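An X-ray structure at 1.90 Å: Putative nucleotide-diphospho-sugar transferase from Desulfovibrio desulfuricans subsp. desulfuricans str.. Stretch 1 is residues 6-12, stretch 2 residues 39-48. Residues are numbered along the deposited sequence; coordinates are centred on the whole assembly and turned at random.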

# COMPACT_ATOMS: atom_id res chain seq x y z
N CYS A 6 -6.84 11.25 6.75
CA CYS A 6 -6.26 10.04 7.30
C CYS A 6 -5.71 9.13 6.19
O CYS A 6 -6.30 9.00 5.13
N ILE A 7 -4.55 8.55 6.46
CA ILE A 7 -3.92 7.55 5.58
C ILE A 7 -4.01 6.18 6.25
O ILE A 7 -3.57 6.02 7.40
N LEU A 8 -4.66 5.25 5.57
CA LEU A 8 -4.74 3.87 6.02
C LEU A 8 -3.72 3.07 5.22
O LEU A 8 -3.83 2.92 3.99
N PHE A 9 -2.76 2.53 5.95
CA PHE A 9 -1.57 1.87 5.39
C PHE A 9 -1.62 0.37 5.69
O PHE A 9 -1.48 -0.06 6.80
N PHE A 10 -1.88 -0.41 4.65
CA PHE A 10 -2.10 -1.85 4.76
C PHE A 10 -0.80 -2.61 4.62
O PHE A 10 -0.08 -2.49 3.62
N VAL A 11 -0.50 -3.37 5.68
CA VAL A 11 0.75 -4.10 5.89
C VAL A 11 0.49 -5.51 6.44
O VAL A 11 -0.60 -5.83 6.88
N LYS A 12 1.48 -6.35 6.34
CA LYS A 12 1.55 -7.64 7.03
C LYS A 12 2.89 -7.76 7.79
O LYS A 12 3.93 -7.26 7.33
N PHE A 39 10.64 -2.26 2.81
CA PHE A 39 9.65 -1.54 1.98
C PHE A 39 8.79 -0.75 2.96
O PHE A 39 8.53 0.46 2.78
N VAL A 40 8.34 -1.45 4.00
CA VAL A 40 7.39 -0.87 4.96
C VAL A 40 8.02 0.28 5.76
O VAL A 40 7.46 1.39 5.88
N GLN A 41 9.19 0.01 6.31
CA GLN A 41 9.94 1.05 7.02
C GLN A 41 10.17 2.29 6.21
O GLN A 41 9.98 3.40 6.69
N ASP A 42 10.61 2.13 4.98
CA ASP A 42 10.87 3.27 4.14
C ASP A 42 9.61 4.05 3.82
O ASP A 42 9.62 5.30 3.87
N MSE A 43 8.52 3.35 3.48
CA MSE A 43 7.26 4.05 3.17
C MSE A 43 6.73 4.81 4.39
O MSE A 43 6.28 5.95 4.26
N LEU A 44 6.83 4.19 5.56
CA LEU A 44 6.38 4.81 6.83
C LEU A 44 7.11 6.10 7.13
O LEU A 44 6.49 7.11 7.53
N GLN A 45 8.41 6.11 6.89
CA GLN A 45 9.22 7.29 7.09
C GLN A 45 8.71 8.45 6.24
O GLN A 45 8.59 9.59 6.72
N GLY A 46 8.39 8.15 4.99
CA GLY A 46 7.79 9.10 4.07
C GLY A 46 6.36 9.53 4.45
O GLY A 46 6.05 10.72 4.50
N LEU A 47 5.49 8.57 4.76
CA LEU A 47 4.10 8.87 5.15
C LEU A 47 3.95 9.61 6.49
O LEU A 47 3.11 10.52 6.60
N ALA A 48 4.77 9.21 7.48
CA ALA A 48 4.73 9.77 8.84
C ALA A 48 5.06 11.25 8.84
O ALA A 48 4.78 11.95 9.80

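At the centre of the contact lies the ring of Phe-9, which bridges the gap between a strand and a helix that run nearly antiparallel, at 172°, with their axes 10.6 Å apart at closest approach. Its chi1 is t (-177°), which carries the ring out to the helix, where it meets four residues. Of these, Met-43 and Leu-47 point toward the strand, while Val-40 and Leu-44 leave the helix sideways. Leu-47 covers one face: its CD1 sits 3.9 Å from the centroid of the Phe-9 ring and only 13° off the ring normal, a CH-pi contact well suited to a leucine methyl; the rotamer is m,t. Met-43, a selenomethionine in the m,t,p rotamer, brings its CB to 3.7 Å from Phe-9 CZ, while its SE lies at the ring edge, 5.1 Å from the centroid. Phe-9 CE2 also reaches Val-40 CG1 at 4.0 Å and approaches the backbone N of Leu-44 at 4.4 Å; that nitrogen is already committed to Val-40 O, as the helix requires.

Strand alternation sets the rest of the pattern. Ile-7, Phe-9 and Val-11 point toward the helix, whereas Cys-6, Leu-8 and Phe-10 are buried but out of its reach. Ile-7, with chi1 m and chi2 t, extends CD1 to 4.3 Å from Leu-47 CD2. Toward the other end, Val-11 (m) and Val-40 (t) meet through their CG1 atoms, 4.0 Å apart; these short beta-branched chains fit where the backbones come closer, the CA atoms of Val-11 and Val-40 being 7.4 Å apart.

No hydrogen bond joins the two stretches; the 333 Å² buried between them, both sides summed, comes with apolar side-chain contacts. The polar chains stay outside: Lys-12 and Gln-41 point away, and Asp-42 is out of reach. Lys-12 NZ, Gln-41 OE1 and both Asp-42 carboxylate oxygens find hydrogen-bonding partners elsewhere in the structure.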

# COMPACT_ATOMS: atom_id res chain seq x y z
CB CYS A 6 -7.29 9.26 8.14
SG CYS A 6 -6.44 7.97 9.16
CB ILE A 7 -2.43 7.82 5.30
CG1 ILE A 7 -2.21 9.17 4.62
CG2 ILE A 7 -1.82 6.68 4.48
CD1 ILE A 7 -0.77 9.71 4.88
CB LEU A 8 -6.11 3.29 5.83
CG LEU A 8 -7.28 4.10 6.37
CD1 LEU A 8 -8.64 3.48 5.97
CD2 LEU A 8 -7.12 4.32 7.90
CB PHE A 9 -0.32 2.57 5.90
CG PHE A 9 1.01 2.05 5.34
CD1 PHE A 9 1.16 1.78 3.99
CD2 PHE A 9 2.12 1.92 6.17
CE1 PHE A 9 2.41 1.39 3.47
CE2 PHE A 9 3.37 1.49 5.62
CZ PHE A 9 3.47 1.21 4.28
CB PHE A 10 -3.14 -2.30 3.69
CG PHE A 10 -4.57 -2.25 4.15
CD1 PHE A 10 -5.06 -1.19 4.90
CD2 PHE A 10 -5.46 -3.28 3.79
CE1 PHE A 10 -6.36 -1.20 5.34
CE2 PHE A 10 -6.79 -3.25 4.18
CZ PHE A 10 -7.24 -2.23 4.96
CB VAL A 11 1.69 -3.31 6.89
CG1 VAL A 11 2.02 -1.87 6.38
CG2 VAL A 11 1.07 -3.25 8.34
CB LYS A 12 1.41 -8.80 6.05
CG LYS A 12 1.34 -10.17 6.68
CD LYS A 12 0.92 -11.25 5.72
CE LYS A 12 0.90 -12.63 6.42
NZ LYS A 12 0.55 -13.65 5.42
CB PHE A 39 8.70 -2.45 1.23
CG PHE A 39 9.30 -3.19 0.04
CD1 PHE A 39 10.66 -3.22 -0.21
CD2 PHE A 39 8.48 -3.97 -0.75
CE1 PHE A 39 11.17 -3.96 -1.27
CE2 PHE A 39 8.99 -4.72 -1.83
CZ PHE A 39 10.35 -4.72 -2.04
CB VAL A 40 6.73 -1.96 5.89
CG1 VAL A 40 5.95 -1.30 7.00
CG2 VAL A 40 5.81 -2.93 5.07
CB GLN A 41 11.30 0.53 7.48
CG GLN A 41 11.17 -0.45 8.58
CD GLN A 41 12.47 -1.13 8.94
OE1 GLN A 41 12.43 -2.19 9.53
NE2 GLN A 41 13.64 -0.52 8.59
CB ASP A 42 11.54 2.87 2.80
CG ASP A 42 12.96 2.33 2.99
OD1 ASP A 42 13.52 2.50 4.07
OD2 ASP A 42 13.48 1.70 2.06
CB MSE A 43 6.21 3.08 2.63
CG MSE A 43 6.56 2.45 1.27
SE MSE A 43 5.18 1.29 0.66
CE MSE A 43 3.86 2.68 0.16
CB LEU A 44 6.48 3.81 8.01
CG LEU A 44 6.06 4.30 9.39
CD1 LEU A 44 4.55 4.55 9.37
CD2 LEU A 44 6.49 3.31 10.54
CB GLN A 45 10.70 6.97 6.80
CG GLN A 45 11.63 8.13 6.95
CD GLN A 45 13.08 7.68 6.86
OE1 GLN A 45 13.40 6.64 6.26
NE2 GLN A 45 13.95 8.45 7.47
CB LEU A 47 3.29 7.58 5.26
CG LEU A 47 3.13 6.83 3.93
CD1 LEU A 47 2.40 5.50 4.22
CD2 LEU A 47 2.41 7.72 2.85
CB ALA A 48 5.67 9.02 9.80